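Putative dimetal phosphatase (Danio rerio, PDB 2NXF) probably hydrolyses ADP-ribose and CDP-alcohols such as CDP-choline, using a dinuclear metal centre of the calcineurin-like phosphoesterase type. Local coordinates at residues L147-L152 and G199-Q204; I131-F136 and E203-W208. One frame throughout, in Å; residues are numbered along the deposited sequence.

Interaction 1: L147-L152 and G199-Q204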
loop_
_atom_site.group_PDB
_atom_site.type_symbol
_atom_site.label_atom_id
_atom_site.label_comp_id
_atom_site.label_asym_id
_atom_site.label_seq_id
_atom_site.Cartn_x
_atom_site.Cartn_y
_atom_site.Cartn_z
ATOM N N LEU A 147 7.028 2.825 -1.175
ATOM C CA LEU A 147 7.208 3.753 -0.058
ATOM C C LEU A 147 6.773 3.139 1.259
ATOM O O LEU A 147 5.990 2.160 1.278
ATOM C CB LEU A 147 6.389 5.027 -0.300
ATOM C CG LEU A 147 6.692 5.844 -1.566
ATOM C CD1 LEU A 147 5.803 7.086 -1.597
ATOM C CD2 LEU A 147 8.182 6.198 -1.618
ATOM N N ASP A 148 7.287 3.734 2.346
ATOM C CA ASP A 148 7.048 3.318 3.717
ATOM C C ASP A 148 6.159 4.396 4.385
ATOM O O ASP A 148 6.655 5.400 4.922
ATOM C CB ASP A 148 8.416 3.220 4.430
ATOM C CG ASP A 148 8.324 2.714 5.871
ATOM O OD1 ASP A 148 7.210 2.502 6.415
ATOM O OD2 ASP A 148 9.413 2.521 6.444
ATOM N N ALA A 149 4.847 4.169 4.346
ATOM C CA ALA A 149 3.901 5.165 4.841
ATOM C C ALA A 149 3.805 5.194 6.380
ATOM O O ALA A 149 3.068 6.032 6.928
ATOM C CB ALA A 149 2.507 4.919 4.239
ATOM N N TYR A 150 4.533 4.295 7.047
ATOM C CA TYR A 150 4.631 4.265 8.524
ATOM C C TYR A 150 6.030 4.616 9.033
ATOM O O TYR A 150 6.380 4.345 10.174
ATOM C CB TYR A 150 4.120 2.924 9.094
ATOM C CG TYR A 150 2.649 2.786 8.794
ATOM C CD1 TYR A 150 1.681 3.236 9.706
ATOM C CD2 TYR A 150 2.216 2.311 7.541
ATOM C CE1 TYR A 150 0.328 3.159 9.410
ATOM C CE2 TYR A 150 0.867 2.236 7.233
ATOM C CZ TYR A 150 -0.073 2.677 8.162
ATOM O OH TYR A 150 -1.426 2.612 7.890
ATOM N N ASP A 151 6.805 5.249 8.158
ATOM C CA ASP A 151 8.114 5.795 8.498
ATOM C C ASP A 151 7.948 6.731 9.707
ATOM O O ASP A 151 8.630 6.590 10.730
ATOM C CB ASP A 151 8.603 6.523 7.238
ATOM C CG ASP A 151 9.929 7.214 7.402
ATOM O OD1 ASP A 151 10.602 7.110 8.450
ATOM O OD2 ASP A 151 10.286 7.888 6.409
ATOM N N LEU A 152 7.028 7.683 9.585
ATOM C CA LEU A 152 6.571 8.408 10.765
ATOM C C LEU A 152 5.293 7.729 11.225
ATOM O O LEU A 152 4.302 7.748 10.515
ATOM C CB LEU A 152 6.318 9.883 10.425
ATOM C CG LEU A 152 7.524 10.669 9.901
ATOM C CD1 LEU A 152 7.090 12.111 9.701
ATOM C CD2 LEU A 152 8.712 10.587 10.854
ATOM N N GLY A 199 -0.001 7.107 9.195
ATOM C CA GLY A 199 1.385 7.477 9.367
ATOM C C GLY A 199 1.772 8.436 8.276
ATOM O O GLY A 199 0.947 8.813 7.437
ATOM N N GLY A 200 3.035 8.834 8.304
ATOM C CA GLY A 200 3.552 9.726 7.290
ATOM C C GLY A 200 4.937 9.356 6.793
ATOM O O GLY A 200 5.544 8.358 7.228
ATOM N N PHE A 201 5.445 10.217 5.911
ATOM C CA PHE A 201 6.733 9.994 5.250
ATOM C C PHE A 201 7.747 11.004 5.791
ATOM O O PHE A 201 7.500 12.221 5.773
ATOM C CB PHE A 201 6.559 10.172 3.735
ATOM C CG PHE A 201 5.430 9.342 3.154
ATOM C CD1 PHE A 201 5.660 8.033 2.695
ATOM C CD2 PHE A 201 4.133 9.875 3.061
ATOM C CE1 PHE A 201 4.616 7.252 2.155
ATOM C CE2 PHE A 201 3.061 9.096 2.530
ATOM C CZ PHE A 201 3.305 7.788 2.056
ATOM N N SER A 202 8.894 10.511 6.262
ATOM C CA SER A 202 9.918 11.412 6.806
ATOM C C SER A 202 10.504 12.330 5.719
ATOM O O SER A 202 10.434 12.007 4.515
ATOM C CB SER A 202 11.056 10.639 7.510
ATOM O OG SER A 202 11.896 9.992 6.558
ATOM N N GLU A 203 11.082 13.451 6.153
ATOM C CA GLU A 203 11.772 14.353 5.257
ATOM C C GLU A 203 12.848 13.570 4.479
ATOM O O GLU A 203 13.050 13.785 3.271
ATOM C CB GLU A 203 12.375 15.518 6.057
ATOM C CG GLU A 203 13.208 16.462 5.249
ATOM C CD GLU A 203 13.895 17.484 6.136
ATOM O OE1 GLU A 203 14.807 17.100 6.908
ATOM O OE2 GLU A 203 13.526 18.674 6.069
ATOM N N GLN A 204 13.534 12.653 5.171
ATOM C CA GLN A 204 14.582 11.866 4.519
ATOM C C GLN A 204 13.984 11.036 3.381
ATOM O O GLN A 204 14.542 10.970 2.253
ATOM C CB GLN A 204 15.296 10.965 5.527
ATOM C CG GLN A 204 16.370 10.087 4.887
ATOM C CD GLN A 204 17.181 9.295 5.902
ATOM O OE1 GLN A 204 16.803 9.157 7.070
ATOM N NE2 GLN A 204 18.303 8.772 5.455
#

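Interaction 2: I131-F136 and E203-W208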
loop_
_atom_site.group_PDB
_atom_site.type_symbol
_atom_site.label_atom_id
_atom_site.label_comp_id
_atom_site.label_asym_id
_atom_site.label_seq_id
_atom_site.Cartn_x
_atom_site.Cartn_y
_atom_site.Cartn_z
ATOM N N ILE A 131 14.310 2.684 6.911
ATOM C CA ILE A 131 13.056 3.036 6.222
ATOM C C ILE A 131 12.854 1.954 5.166
ATOM O O ILE A 131 13.777 1.646 4.414
ATOM C CB ILE A 131 13.149 4.446 5.544
ATOM C CG1 ILE A 131 13.465 5.515 6.609
ATOM C CG2 ILE A 131 11.856 4.809 4.792
ATOM C CD1 ILE A 131 13.968 6.861 5.989
ATOM N N TYR A 132 11.657 1.365 5.131
ATOM C CA TYR A 132 11.402 0.266 4.205
ATOM C C TYR A 132 10.840 0.847 2.906
ATOM O O TYR A 132 9.628 0.870 2.669
ATOM C CB TYR A 132 10.446 -0.773 4.821
ATOM C CG TYR A 132 10.178 -1.900 3.856
ATOM C CD1 TYR A 132 11.193 -2.785 3.489
ATOM C CD2 TYR A 132 8.891 -2.080 3.310
ATOM C CE1 TYR A 132 10.957 -3.815 2.549
ATOM C CE2 TYR A 132 8.640 -3.108 2.401
ATOM C CZ TYR A 132 9.657 -3.963 2.028
ATOM O OH TYR A 132 9.420 -4.970 1.124
ATOM N N ALA A 133 11.753 1.345 2.080
ATOM C CA ALA A 133 11.412 1.944 0.807
ATOM C C ALA A 133 12.510 1.586 -0.155
ATOM O O ALA A 133 13.709 1.553 0.210
ATOM C CB ALA A 133 11.326 3.462 0.942
ATOM N N TYR A 134 12.111 1.335 -1.397
ATOM C CA TYR A 134 13.094 0.968 -2.418
ATOM C C TYR A 134 12.556 1.225 -3.795
ATOM O O TYR A 134 11.361 1.431 -3.956
ATOM C CB TYR A 134 13.548 -0.481 -2.270
ATOM C CG TYR A 134 12.501 -1.573 -2.503
ATOM C CD1 TYR A 134 12.442 -2.248 -3.732
ATOM C CD2 TYR A 134 11.614 -1.966 -1.483
ATOM C CE1 TYR A 134 11.540 -3.283 -3.958
ATOM C CE2 TYR A 134 10.690 -3.016 -1.714
ATOM C CZ TYR A 134 10.664 -3.657 -2.948
ATOM O OH TYR A 134 9.780 -4.702 -3.188
ATOM N N GLU A 135 13.462 1.252 -4.770
ATOM C CA GLU A 135 13.069 1.507 -6.146
ATOM C C GLU A 135 13.910 0.642 -7.063
ATOM O O GLU A 135 15.058 0.321 -6.742
ATOM C CB GLU A 135 13.210 3.003 -6.490
ATOM C CG GLU A 135 14.583 3.623 -6.177
ATOM C CD GLU A 135 15.542 3.659 -7.350
ATOM O OE1 GLU A 135 16.689 4.159 -7.151
ATOM O OE2 GLU A 135 15.179 3.176 -8.460
ATOM N N PHE A 136 13.316 0.260 -8.193
ATOM C CA PHE A 136 14.006 -0.551 -9.186
ATOM C C PHE A 136 13.341 -0.371 -10.529
ATOM O O PHE A 136 12.179 0.093 -10.602
ATOM C CB PHE A 136 13.964 -2.030 -8.756
ATOM C CG PHE A 136 12.573 -2.616 -8.706
ATOM C CD1 PHE A 136 12.105 -3.429 -9.740
ATOM C CD2 PHE A 136 11.744 -2.388 -7.605
ATOM C CE1 PHE A 136 10.819 -3.973 -9.674
ATOM C CE2 PHE A 136 10.464 -2.933 -7.542
ATOM C CZ PHE A 136 10.008 -3.717 -8.586
ATOM N N GLU A 203 11.082 13.451 6.153
ATOM C CA GLU A 203 11.772 14.353 5.257
ATOM C C GLU A 203 12.848 13.570 4.479
ATOM O O GLU A 203 13.050 13.785 3.271
ATOM C CB GLU A 203 12.375 15.518 6.057
ATOM C CG GLU A 203 13.208 16.462 5.249
ATOM C CD GLU A 203 13.895 17.484 6.136
ATOM O OE1 GLU A 203 14.807 17.100 6.908
ATOM O OE2 GLU A 203 13.526 18.674 6.069
ATOM N N GLN A 204 13.534 12.653 5.171
ATOM C CA GLN A 204 14.582 11.866 4.519
ATOM C C GLN A 204 13.984 11.036 3.381
ATOM O O GLN A 204 14.542 10.970 2.253
ATOM C CB GLN A 204 15.296 10.965 5.527
ATOM C CG GLN A 204 16.370 10.087 4.887
ATOM C CD GLN A 204 17.181 9.295 5.902
ATOM O OE1 GLN A 204 16.803 9.157 7.070
ATOM N NE2 GLN A 204 18.303 8.772 5.455
ATOM N N GLN A 205 12.835 10.406 3.665
ATOM C CA GLN A 205 12.170 9.594 2.639
ATOM C C GLN A 205 11.672 10.455 1.470
ATOM O O GLN A 205 11.794 10.067 0.302
ATOM C CB GLN A 205 11.026 8.762 3.224
ATOM C CG GLN A 205 10.458 7.765 2.181
ATOM C CD GLN A 205 9.334 6.885 2.675
ATOM O OE1 GLN A 205 8.791 6.101 1.891
ATOM N NE2 GLN A 205 8.981 6.990 3.973
ATOM N N LEU A 206 11.099 11.617 1.773
ATOM C CA LEU A 206 10.591 12.491 0.696
ATOM C C LEU A 206 11.710 13.039 -0.180
ATOM O O LEU A 206 11.533 13.204 -1.398
ATOM C CB LEU A 206 9.793 13.667 1.269
ATOM C CG LEU A 206 8.493 13.247 1.955
ATOM C CD1 LEU A 206 8.000 14.429 2.840
ATOM C CD2 LEU A 206 7.442 12.836 0.964
ATOM N N GLN A 207 12.848 13.361 0.440
ATOM C CA GLN A 207 14.010 13.868 -0.297
ATOM C C GLN A 207 14.513 12.797 -1.266
ATOM O O GLN A 207 14.875 13.094 -2.409
ATOM C CB GLN A 207 15.101 14.334 0.676
ATOM C CG GLN A 207 14.736 15.681 1.323
ATOM C CD GLN A 207 15.759 16.199 2.330
ATOM O OE1 GLN A 207 16.498 15.424 2.951
ATOM N NE2 GLN A 207 15.788 17.517 2.513
ATOM N N TRP A 208 14.504 11.542 -0.818
ATOM C CA TRP A 208 14.896 10.439 -1.690
ATOM C C TRP A 208 13.893 10.224 -2.841
ATOM O O TRP A 208 14.288 10.093 -4.003
ATOM C CB TRP A 208 15.083 9.164 -0.860
ATOM C CG TRP A 208 15.190 7.862 -1.622
ATOM C CD1 TRP A 208 16.320 7.303 -2.184
ATOM C CD2 TRP A 208 14.131 6.921 -1.845
ATOM N NE1 TRP A 208 16.013 6.084 -2.758
ATOM C CE2 TRP A 208 14.678 5.826 -2.560
ATOM C CE3 TRP A 208 12.768 6.901 -1.510
ATOM C CZ2 TRP A 208 13.910 4.736 -2.956
ATOM C CZ3 TRP A 208 11.992 5.803 -1.905
ATOM C CH2 TRP A 208 12.571 4.736 -2.615
#

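Interaction 1: L147-L152 and G199-Q204
Leu152 and Gly200 form an antiparallel hydrogen-bonded pair, a single bridge that stitches two loops together. Leu152 N donates to Gly200 O at 2.9 Å and Gly200 N to Leu152 O at 2.8 Å. Gly199, just before Gly200, lies so close to the 147-152 loop that a CB would collide with Ala149 O and Leu152 O.

The second polar group gathers on one carboxylate oxygen. Asp151 has CG anti to the backbone N (chi1 178°), and its OD2 takes Ser202 OG on the syn side at 2.7 Å and Ser202 N from 65° above the carboxylate plane at 3.0 Å. Gln205 NE2 adds a further bond to OD2, and Arg157 and Lys163 form salt bridges with OD1, which would probably stabilise the buried negative charge. Ser202 is meanwhile the N-cap of helix 203-219, its OG bonded to Gln205 N.

Apolar contact falls to the end of the Phe201 ring: CE1 lies 3.5 Å from Ala149 CA, CZ 3.7 Å from Ala149 CB, and the Leu147 side chain crosses it at about a right angle.

The type I turn Asp148 to Asp151 comes just after strand 142-146, with Phe201 and Ala149 resting on Ser227 of strand 222-227, Leu152 on helix 162-174, and Tyr150 beside the zinc ligands Asn96 and His265.

Interaction 2: I131-F136 and E203-W208
Trp208 sets the edge of its indole against the backbone of the strand, with Tyr134 C and Glu135 N in the ring plane at that edge, while Gln205 O lies in the plane at another part of the rim, beside CE3. The nearer atoms come in obliquely: Tyr134 N is 3.6 Å from CH2 of Trp208, and Ala133 CB is 3.7 Å from its CZ3. Glu135 places CG between its backbone N and carbonyl carbon (chi1 52°), and this methylene meets Trp208 CZ2 at 3.5 Å. Its carboxylate turns to other partners, Arg143 in a salt bridge and Ser124 in a hydrogen bond. Ser124 OG also bonds Trp208 NE1. An alanine in place of Trp208 would probably open a gap beside Ala133 and Glu135 CG and deprive Ser124 of its indole partner.

Nearer the N-terminus of the helix, Ile131 CG2 lies against the amide end of Gln205, 3.7 Å from NE2, and its CD1 lies 3.8 Å from Gln204 OE1. The Gln205 amide itself bonds Asp148 N through OE1 and Asp151 OD2 through NE2.

The first turns of helix 203-219 lean on strand 134-139, which strands 124-125 and 142-146 flank, and on the loop before it; Trp208 also touches Val145.

How the interactions relate
The 199-204 segment leads into helix 203-219 and the 203-208 segment is its first part: interaction 1 is made by the loop and N-cap before the helix, interaction 2 by the helix itself. Interaction 1 is wholly buried and close to the metal site, and it combines directional bonds with packing of the Phe201 ring. Interaction 2 is only partly buried, farther from the centre of the chain, and relies on van der Waals packing of an indole and glutamine side chains against the strand and the loop that leads into it. Asp148 joins the two: its N lies 2.8 Å from Gln205 OE1, and Asp148 OD2 is 2.8 Å from Tyr132 N, both probable hydrogen bonds.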